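Long-range contact in BamaA.19900.a (PDB 6VZZ), which binds glucose and probably phosphorylates it with ATP, as the glucokinase of the amoeba Balamuthia mandrillaris: residues 49-63 against 379-391. Sequence-based numbering, arbitrary orientation.
Sequences RLALARAEDHDTFLQ and NLNLHGALYVARG
F61 lies among three residues of the helix 380-389, L382, H383 and L386. Its ring meets the imidazole of H383 in a T-shaped stack, the phenyl edge turned to the imidazole face, with centroids 4.7 Å apart and planes inclined by 65°. L382 approaches the phenyl ring off-centre with its CB, a CH-pi contact of 4.3 Å to the centroid, while CD1 of L382 lies 3.7 Å from CE1 of F61. At the other end of the ring, L386 CD1 fits between F61 CB, at 3.5 Å, and A53 CB. The F61 torsion (chi1 57°) sets CG between the backbone N and the carbonyl carbon, which places the ring alongside these residues.

A51 and A53 point toward the helix, whereas L50 and L52, which precede them, point away; L52 meets W25 of the helix 16-25 behind the sheet. The helix thus packs on one face of the five-stranded sheet of an actin-like ATPase fold, crossing strand 49-54 at -49° with short-segment axes 9.4 Å apart.

ND1 of H383 donates to N379 O over 3.2 Å; NE2 has a weak bond to D59 O, near the ring plane, and both together would call for a protonated imidazole. ND2 of N379, the N-cap residue, lies against R49 CD, the guanidinium and amide planes well inclined, while its weak hydrogen bond goes to D42 OD2.

Near the C-terminus, R390, its chain extended from CG to NE, reaches into the turn after strand 49-54. NH1 is modelled 2.7 Å from R54 O, a doubtful hydrogen bond because NH1 sits too close to a neighbouring carbonyl. D57 braces this turn from within: R54 grips its carboxylate side-on, NE to OD2 at 3.0 Å and NH2 to OD1, and R54 N also reaches OD2.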
ATOM      1  N   ARG A  49     -18.178 -16.708 -13.160  1.00 45.31           N
ATOM      2  CA  ARG A  49     -18.096 -18.155 -13.097  1.00 43.32           C
ATOM      3  C   ARG A  49     -18.620 -18.621 -11.750  1.00 43.64           C
ATOM      4  O   ARG A  49     -18.475 -17.926 -10.738  1.00 43.50           O
ATOM      5  CB  ARG A  49     -16.664 -18.631 -13.300  1.00 44.44           C
ATOM      6  CG  ARG A  49     -16.117 -18.302 -14.671  1.00 51.27           C
ATOM      7  CD  ARG A  49     -14.627 -18.580 -14.762  1.00 51.25           C
ATOM      8  NE  ARG A  49     -14.187 -18.720 -16.151  1.00 59.25           N
ATOM      9  CZ  ARG A  49     -13.868 -17.699 -16.947  1.00 58.14           C
ATOM     10  NH1 ARG A  49     -13.938 -16.452 -16.495  1.00 54.57           N
ATOM     11  NH2 ARG A  49     -13.484 -17.925 -18.196  1.00 56.23           N
ATOM     12  N   LEU A  50     -19.247 -19.794 -11.742  1.00 42.61           N
ATOM     13  CA  LEU A  50     -19.798 -20.366 -10.525  1.00 39.99           C
ATOM     14  C   LEU A  50     -19.328 -21.802 -10.425  1.00 42.41           C
ATOM     15  O   LEU A  50     -19.253 -22.507 -11.436  1.00 45.13           O
ATOM     16  CB  LEU A  50     -21.335 -20.293 -10.506  1.00 40.67           C
ATOM     17  CG  LEU A  50     -22.046 -20.643  -9.195  1.00 39.57           C
ATOM     18  CD1 LEU A  50     -23.282 -19.800  -9.012  1.00 38.22           C
ATOM     19  CD2 LEU A  50     -22.407 -22.110  -9.141  1.00 38.84           C
ATOM     20  N   ALA A  51     -19.008 -22.233  -9.207  1.00 39.02           N
ATOM     21  CA  ALA A  51     -18.492 -23.574  -8.997  1.00 41.12           C
ATOM     22  C   ALA A  51     -19.004 -24.124  -7.676  1.00 40.47           C
ATOM     23  O   ALA A  51     -19.386 -23.377  -6.771  1.00 36.12           O
ATOM     24  CB  ALA A  51     -16.960 -23.603  -9.017  1.00 38.97           C
ATOM     25  N   LEU A  52     -18.995 -25.451  -7.581  1.00 40.66           N
ATOM     26  CA  LEU A  52     -19.359 -26.168  -6.374  1.00 40.70           C
ATOM     27  C   LEU A  52     -18.206 -27.065  -5.949  1.00 42.47           C
ATOM     28  O   LEU A  52     -17.429 -27.547  -6.781  1.00 43.27           O
ATOM     29  CB  LEU A  52     -20.605 -27.023  -6.582  1.00 37.66           C
ATOM     30  CG  LEU A  52     -21.788 -26.389  -7.298  1.00 38.92           C
ATOM     31  CD1 LEU A  52     -22.860 -27.445  -7.516  1.00 38.34           C
ATOM     32  CD2 LEU A  52     -22.339 -25.194  -6.524  1.00 36.39           C
ATOM     33  N   ALA A  53     -18.101 -27.283  -4.642  1.00 40.98           N
ATOM     34  CA  ALA A  53     -17.159 -28.253  -4.107  1.00 47.90           C
ATOM     35  C   ALA A  53     -17.760 -28.866  -2.849  1.00 48.48           C
ATOM     36  O   ALA A  53     -18.375 -28.163  -2.041  1.00 46.69           O
ATOM     37  CB  ALA A  53     -15.796 -27.623  -3.803  1.00 44.48           C
ATOM     38  N   ARG A  54     -17.603 -30.178  -2.704  1.00 48.88           N
ATOM     39  CA  ARG A  54     -18.088 -30.843  -1.508  1.00 52.63           C
ATOM     40  C   ARG A  54     -17.126 -30.597  -0.352  1.00 57.16           C
ATOM     41  O   ARG A  54     -16.016 -30.093  -0.527  1.00 60.03           O
ATOM     42  CB  ARG A  54     -18.261 -32.343  -1.755  1.00 55.56           C
ATOM     43  CG  ARG A  54     -19.303 -32.692  -2.804  1.00 51.36           C
ATOM     44  CD  ARG A  54     -19.219 -34.154  -3.182  1.00 51.73           C
ATOM     45  NE  ARG A  54     -17.933 -34.464  -3.788  1.00 57.00           N
ATOM     46  CZ  ARG A  54     -17.511 -35.692  -4.072  1.00 58.94           C
ATOM     47  NH1 ARG A  54     -18.281 -36.737  -3.799  1.00 53.80           N
ATOM     48  NH2 ARG A  54     -16.311 -35.872  -4.621  1.00 60.59           N
ATOM     49  N   ALA A  55     -17.566 -30.976   0.847  1.00 59.34           N
ATOM     50  CA  ALA A  55     -16.743 -30.792   2.040  1.00 61.17           C
ATOM     51  C   ALA A  55     -15.383 -31.467   1.903  1.00 65.17           C
ATOM     52  O   ALA A  55     -14.374 -30.942   2.387  1.00 70.93           O
ATOM     53  CB  ALA A  55     -17.482 -31.332   3.264  1.00 55.30           C
ATOM     54  N   GLU A  56     -15.329 -32.626   1.243  1.00 67.44           N
ATOM     55  CA  GLU A  56     -14.096 -33.403   1.154  1.00 73.81           C
ATOM     56  C   GLU A  56     -13.252 -33.086  -0.078  1.00 74.37           C
ATOM     57  O   GLU A  56     -12.087 -33.491  -0.128  1.00 82.46           O
ATOM     58  CB  GLU A  56     -14.405 -34.906   1.176  1.00 72.07           C
ATOM     59  CG  GLU A  56     -15.148 -35.413  -0.046  1.00 70.29           C
ATOM     60  CD  GLU A  56     -16.658 -35.418   0.136  1.00 73.82           C
ATOM     61  OE1 GLU A  56     -17.198 -34.491   0.793  1.00 73.74           O
ATOM     62  OE2 GLU A  56     -17.306 -36.357  -0.379  1.00 75.61           O
ATOM     63  N   ASP A  57     -13.805 -32.395  -1.070  1.00 71.74           N
ATOM     64  CA  ASP A  57     -13.025 -31.910  -2.208  1.00 70.24           C
ATOM     65  C   ASP A  57     -12.167 -30.748  -1.732  1.00 75.60           C
ATOM     66  O   ASP A  57     -12.639 -29.615  -1.623  1.00 76.46           O
ATOM     67  CB  ASP A  57     -13.941 -31.463  -3.343  1.00 63.09           C
ATOM     68  CG  ASP A  57     -14.853 -32.559  -3.832  1.00 61.40           C
ATOM     69  OD1 ASP A  57     -14.483 -33.753  -3.729  1.00 64.22           O
ATOM     70  OD2 ASP A  57     -15.947 -32.213  -4.327  1.00 55.53           O
ATOM     71  N   HIS A  58     -10.895 -31.002  -1.457  1.00 81.91           N
ATOM     72  CA  HIS A  58     -10.082 -29.964  -0.837  1.00 88.82           C
ATOM     73  C   HIS A  58      -9.272 -29.139  -1.825  1.00 88.36           C
ATOM     74  O   HIS A  58      -8.974 -27.976  -1.538  1.00 89.97           O
ATOM     75  CB  HIS A  58      -9.149 -30.582   0.209  1.00 96.61           C
ATOM     76  CG  HIS A  58      -9.798 -30.769   1.544  1.00100.10           C
ATOM     77  ND1 HIS A  58      -9.682 -31.930   2.276  1.00100.48           N
ATOM     78  CD2 HIS A  58     -10.580 -29.937   2.275  1.00 96.50           C
ATOM     79  CE1 HIS A  58     -10.363 -31.806   3.403  1.00102.37           C
ATOM     80  NE2 HIS A  58     -10.916 -30.606   3.426  1.00102.31           N
ATOM     81  N   ASP A  59      -8.917 -29.699  -2.980  1.00 81.57           N
ATOM     82  CA  ASP A  59      -8.125 -28.979  -3.968  1.00 78.38           C
ATOM     83  C   ASP A  59      -8.771 -28.991  -5.348  1.00 75.05           C
ATOM     84  O   ASP A  59      -8.118 -28.620  -6.330  1.00 74.17           O
ATOM     85  CB  ASP A  59      -6.711 -29.565  -4.043  1.00 81.16           C
ATOM     86  CG  ASP A  59      -6.715 -31.075  -4.078  1.00 86.20           C
ATOM     87  OD1 ASP A  59      -7.820 -31.656  -4.163  1.00 87.09           O
ATOM     88  OD2 ASP A  59      -5.622 -31.681  -4.009  1.00 87.04           O
ATOM     89  N   THR A  60     -10.035 -29.394  -5.447  1.00 70.16           N
ATOM     90  CA  THR A  60     -10.704 -29.530  -6.728  1.00 64.97           C
ATOM     91  C   THR A  60     -12.098 -28.929  -6.606  1.00 61.14           C
ATOM     92  O   THR A  60     -12.585 -28.661  -5.504  1.00 65.16           O
ATOM     93  CB  THR A  60     -10.741 -31.004  -7.160  1.00 72.34           C
ATOM     94  OG1 THR A  60     -10.898 -31.097  -8.582  1.00 74.82           O
ATOM     95  CG2 THR A  60     -11.880 -31.744  -6.466  1.00 68.82           C
ATOM     96  N   PHE A  61     -12.737 -28.684  -7.746  1.00 56.34           N
ATOM     97  CA  PHE A  61     -14.121 -28.227  -7.730  1.00 51.42           C
ATOM     98  C   PHE A  61     -14.754 -28.481  -9.091  1.00 48.84           C
ATOM     99  O   PHE A  61     -14.085 -28.844 -10.059  1.00 49.95           O
ATOM    100  CB  PHE A  61     -14.231 -26.745  -7.346  1.00 51.97           C
ATOM    101  CG  PHE A  61     -13.457 -25.821  -8.240  1.00 47.42           C
ATOM    102  CD1 PHE A  61     -13.918 -25.498  -9.505  1.00 45.94           C
ATOM    103  CD2 PHE A  61     -12.269 -25.265  -7.808  1.00 50.37           C
ATOM    104  CE1 PHE A  61     -13.193 -24.653 -10.337  1.00 48.15           C
ATOM    105  CE2 PHE A  61     -11.541 -24.408  -8.629  1.00 50.11           C
ATOM    106  CZ  PHE A  61     -12.001 -24.104  -9.895  1.00 43.54           C
ATOM    107  N   LEU A  62     -16.061 -28.253  -9.151  1.00 46.53           N
ATOM    108  CA  LEU A  62     -16.867 -28.477 -10.343  1.00 46.04           C
ATOM    109  C   LEU A  62     -17.395 -27.132 -10.834  1.00 48.07           C
ATOM    110  O   LEU A  62     -18.218 -26.501 -10.160  1.00 46.98           O
ATOM    111  CB  LEU A  62     -18.015 -29.434 -10.024  1.00 45.52           C
ATOM    112  CG  LEU A  62     -19.024 -29.654 -11.145  1.00 49.25           C
ATOM    113  CD1 LEU A  62     -18.397 -30.505 -12.241  1.00 43.36           C
ATOM    114  CD2 LEU A  62     -20.303 -30.274 -10.604  1.00 45.30           C
ATOM    115  N   GLN A  63     -16.930 -26.684 -11.997  1.00 49.35           N
ATOM    116  CA  GLN A  63     -17.476 -25.462 -12.573  1.00 48.55           C
ATOM    117  C   GLN A  63     -18.796 -25.798 -13.248  1.00 46.64           C
ATOM    118  O   GLN A  63     -18.832 -26.637 -14.149  1.00 49.67           O
ATOM    119  CB  GLN A  63     -16.511 -24.825 -13.571  1.00 49.11           C
ATOM    120  CG  GLN A  63     -17.108 -23.560 -14.233  1.00 54.05           C
ATOM    121  CD  GLN A  63     -16.059 -22.626 -14.816  1.00 58.41           C
ATOM    122  OE1 GLN A  63     -15.253 -22.057 -14.083  1.00 55.54           O
ATOM    123  NE2 GLN A  63     -16.064 -22.466 -16.145  1.00 59.55           N
ATOM    124  N   ASN A 379      -8.473 -21.320 -11.909  1.00 49.03           N
ATOM    125  CA  ASN A 379      -9.202 -20.156 -11.420  1.00 46.10           C
ATOM    126  C   ASN A 379      -8.917 -20.051  -9.930  1.00 44.49           C
ATOM    127  O   ASN A 379      -9.572 -20.668  -9.094  1.00 47.00           O
ATOM    128  CB  ASN A 379     -10.687 -20.244 -11.745  1.00 46.23           C
ATOM    129  CG  ASN A 379     -11.346 -18.873 -11.752  1.00 48.01           C
ATOM    130  OD1 ASN A 379     -10.912 -17.972 -11.039  1.00 50.70           O
ATOM    131  ND2 ASN A 379     -12.373 -18.702 -12.569  1.00 48.53           N
ATOM    132  N   LEU A 380      -7.883 -19.285  -9.600  1.00 44.59           N
ATOM    133  CA  LEU A 380      -7.482 -19.135  -8.210  1.00 41.88           C
ATOM    134  C   LEU A 380      -8.556 -18.427  -7.402  1.00 41.57           C
ATOM    135  O   LEU A 380      -8.685 -18.678  -6.199  1.00 42.08           O
ATOM    136  CB  LEU A 380      -6.151 -18.380  -8.134  1.00 41.18           C
ATOM    137  CG  LEU A 380      -4.901 -19.167  -8.547  1.00 42.00           C
ATOM    138  CD1 LEU A 380      -3.702 -18.240  -8.697  1.00 39.42           C
ATOM    139  CD2 LEU A 380      -4.584 -20.255  -7.538  1.00 40.46           C
ATOM    140  N   ASN A 381      -9.331 -17.547  -8.042  1.00 41.19           N
ATOM    141  CA  ASN A 381     -10.433 -16.877  -7.361  1.00 38.58           C
ATOM    142  C   ASN A 381     -11.447 -17.882  -6.839  1.00 41.03           C
ATOM    143  O   ASN A 381     -11.932 -17.754  -5.706  1.00 39.78           O
ATOM    144  CB  ASN A 381     -11.118 -15.896  -8.311  1.00 40.95           C
ATOM    145  CG  ASN A 381     -10.187 -14.808  -8.789  1.00 45.08           C
ATOM    146  OD1 ASN A 381      -8.996 -14.809  -8.468  1.00 45.49           O
ATOM    147  ND2 ASN A 381     -10.718 -13.875  -9.572  1.00 40.82           N
ATOM    148  N   LEU A 382     -11.793 -18.878  -7.660  1.00 38.27           N
ATOM    149  CA  LEU A 382     -12.777 -19.868  -7.246  1.00 39.82           C
ATOM    150  C   LEU A 382     -12.247 -20.716  -6.104  1.00 42.89           C
ATOM    151  O   LEU A 382     -12.988 -21.017  -5.160  1.00 44.53           O
ATOM    152  CB  LEU A 382     -13.178 -20.751  -8.426  1.00 42.58           C
ATOM    153  CG  LEU A 382     -14.006 -20.092  -9.528  1.00 41.69           C
ATOM    154  CD1 LEU A 382     -14.206 -21.076 -10.646  1.00 40.92           C
ATOM    155  CD2 LEU A 382     -15.342 -19.619  -8.986  1.00 38.61           C
ATOM    156  N   HIS A 383     -10.968 -21.108  -6.168  1.00 42.54           N
ATOM    157  CA  HIS A 383     -10.363 -21.827  -5.052  1.00 43.65           C
ATOM    158  C   HIS A 383     -10.444 -21.001  -3.776  1.00 41.38           C
ATOM    159  O   HIS A 383     -10.828 -21.511  -2.717  1.00 42.48           O
ATOM    160  CB  HIS A 383      -8.906 -22.187  -5.360  1.00 43.51           C
ATOM    161  CG  HIS A 383      -8.747 -23.389  -6.238  1.00 48.91           C
ATOM    162  ND1 HIS A 383      -8.488 -23.297  -7.588  1.00 52.48           N
ATOM    163  CD2 HIS A 383      -8.798 -24.712  -5.956  1.00 55.09           C
ATOM    164  CE1 HIS A 383      -8.387 -24.510  -8.102  1.00 52.20           C
ATOM    165  NE2 HIS A 383      -8.574 -25.386  -7.132  1.00 57.57           N
ATOM    166  N   GLY A 384     -10.094 -19.714  -3.866  1.00 36.72           N
ATOM    167  CA  GLY A 384     -10.144 -18.850  -2.699  1.00 37.21           C
ATOM    168  C   GLY A 384     -11.550 -18.703  -2.155  1.00 41.80           C
ATOM    169  O   GLY A 384     -11.787 -18.857  -0.952  1.00 39.98           O
ATOM    170  N   ALA A 385     -12.510 -18.428  -3.041  1.00 41.83           N
ATOM    171  CA  ALA A 385     -13.895 -18.301  -2.601  1.00 39.07           C
ATOM    172  C   ALA A 385     -14.375 -19.578  -1.931  1.00 40.77           C
ATOM    173  O   ALA A 385     -15.104 -19.525  -0.933  1.00 42.40           O
ATOM    174  CB  ALA A 385     -14.798 -17.940  -3.778  1.00 37.73           C
ATOM    175  N   LEU A 386     -13.973 -20.738  -2.460  1.00 40.18           N
ATOM    176  CA  LEU A 386     -14.411 -21.995  -1.865  1.00 42.14           C
ATOM    177  C   LEU A 386     -13.720 -22.257  -0.533  1.00 44.05           C
ATOM    178  O   LEU A 386     -14.289 -22.915   0.339  1.00 46.07           O
ATOM    179  CB  LEU A 386     -14.180 -23.151  -2.835  1.00 40.44           C
ATOM    180  CG  LEU A 386     -15.202 -23.248  -3.964  1.00 41.00           C
ATOM    181  CD1 LEU A 386     -14.763 -24.245  -5.017  1.00 43.00           C
ATOM    182  CD2 LEU A 386     -16.566 -23.638  -3.417  1.00 42.69           C
ATOM    183  N   TYR A 387     -12.509 -21.739  -0.349  1.00 43.23           N
ATOM    184  CA  TYR A 387     -11.877 -21.820   0.960  1.00 45.01           C
ATOM    185  C   TYR A 387     -12.651 -21.003   1.994  1.00 48.33           C
ATOM    186  O   TYR A 387     -12.927 -21.486   3.099  1.00 53.09           O
ATOM    187  CB  TYR A 387     -10.427 -21.357   0.852  1.00 46.77           C
ATOM    188  CG  TYR A 387      -9.738 -21.159   2.175  1.00 52.62           C
ATOM    189  CD1 TYR A 387      -9.267 -22.244   2.905  1.00 56.59           C
ATOM    190  CD2 TYR A 387      -9.546 -19.881   2.693  1.00 51.17           C
ATOM    191  CE1 TYR A 387      -8.633 -22.062   4.123  1.00 61.96           C
ATOM    192  CE2 TYR A 387      -8.914 -19.688   3.906  1.00 56.26           C
ATOM    193  CZ  TYR A 387      -8.460 -20.781   4.616  1.00 65.37           C
ATOM    194  OH  TYR A 387      -7.836 -20.588   5.822  1.00 73.95           O
ATOM    195  N   VAL A 388     -13.039 -19.776   1.641  1.00 45.38           N
ATOM    196  CA  VAL A 388     -13.808 -18.934   2.554  1.00 47.40           C
ATOM    197  C   VAL A 388     -15.194 -19.521   2.820  1.00 52.04           C
ATOM    198  O   VAL A 388     -15.685 -19.494   3.955  1.00 57.03           O
ATOM    199  CB  VAL A 388     -13.914 -17.508   1.994  1.00 44.24           C
ATOM    200  CG1 VAL A 388     -14.809 -16.673   2.898  1.00 43.78           C
ATOM    201  CG2 VAL A 388     -12.527 -16.888   1.832  1.00 40.34           C
ATOM    202  N   ALA A 389     -15.855 -20.042   1.782  1.00 47.64           N
ATOM    203  CA  ALA A 389     -17.224 -20.516   1.945  1.00 45.95           C
ATOM    204  C   ALA A 389     -17.335 -21.619   2.983  1.00 56.78           C
ATOM    205  O   ALA A 389     -18.424 -21.837   3.528  1.00 56.43           O
ATOM    206  CB  ALA A 389     -17.773 -21.014   0.611  1.00 44.08           C
ATOM    207  N   ARG A 390     -16.239 -22.322   3.266  1.00 60.84           N
ATOM    208  CA  ARG A 390     -16.264 -23.408   4.236  1.00 64.55           C
ATOM    209  C   ARG A 390     -16.269 -22.916   5.678  1.00 76.26           C
ATOM    210  O   ARG A 390     -16.588 -23.702   6.577  1.00 83.04           O
ATOM    211  CB  ARG A 390     -15.079 -24.346   3.997  1.00 58.67           C
ATOM    212  CG  ARG A 390     -15.196 -25.131   2.698  1.00 56.16           C
ATOM    213  CD  ARG A 390     -14.046 -26.096   2.551  1.00 66.24           C
ATOM    214  NE  ARG A 390     -14.300 -27.132   1.556  1.00 67.04           N
ATOM    215  CZ  ARG A 390     -13.853 -27.103   0.301  1.00 69.16           C
ATOM    216  NH1 ARG A 390     -14.136 -28.109  -0.512  1.00 69.07           N
ATOM    217  NH2 ARG A 390     -13.118 -26.085  -0.144  1.00 63.91           N
ATOM    218  N   GLY A 391     -15.951 -21.647   5.917  1.00 87.31           N
ATOM    219  CA  GLY A 391     -15.995 -21.083   7.254  1.00 92.53           C
ATOM    220  C   GLY A 391     -14.668 -21.172   7.980  1.00109.07           C
ATOM    221  O   GLY A 391     -14.537 -20.696   9.110  1.00110.32           O
ATOM    222  OXT GLY A 391     -13.694 -21.723   7.459  1.00105.99           O
TER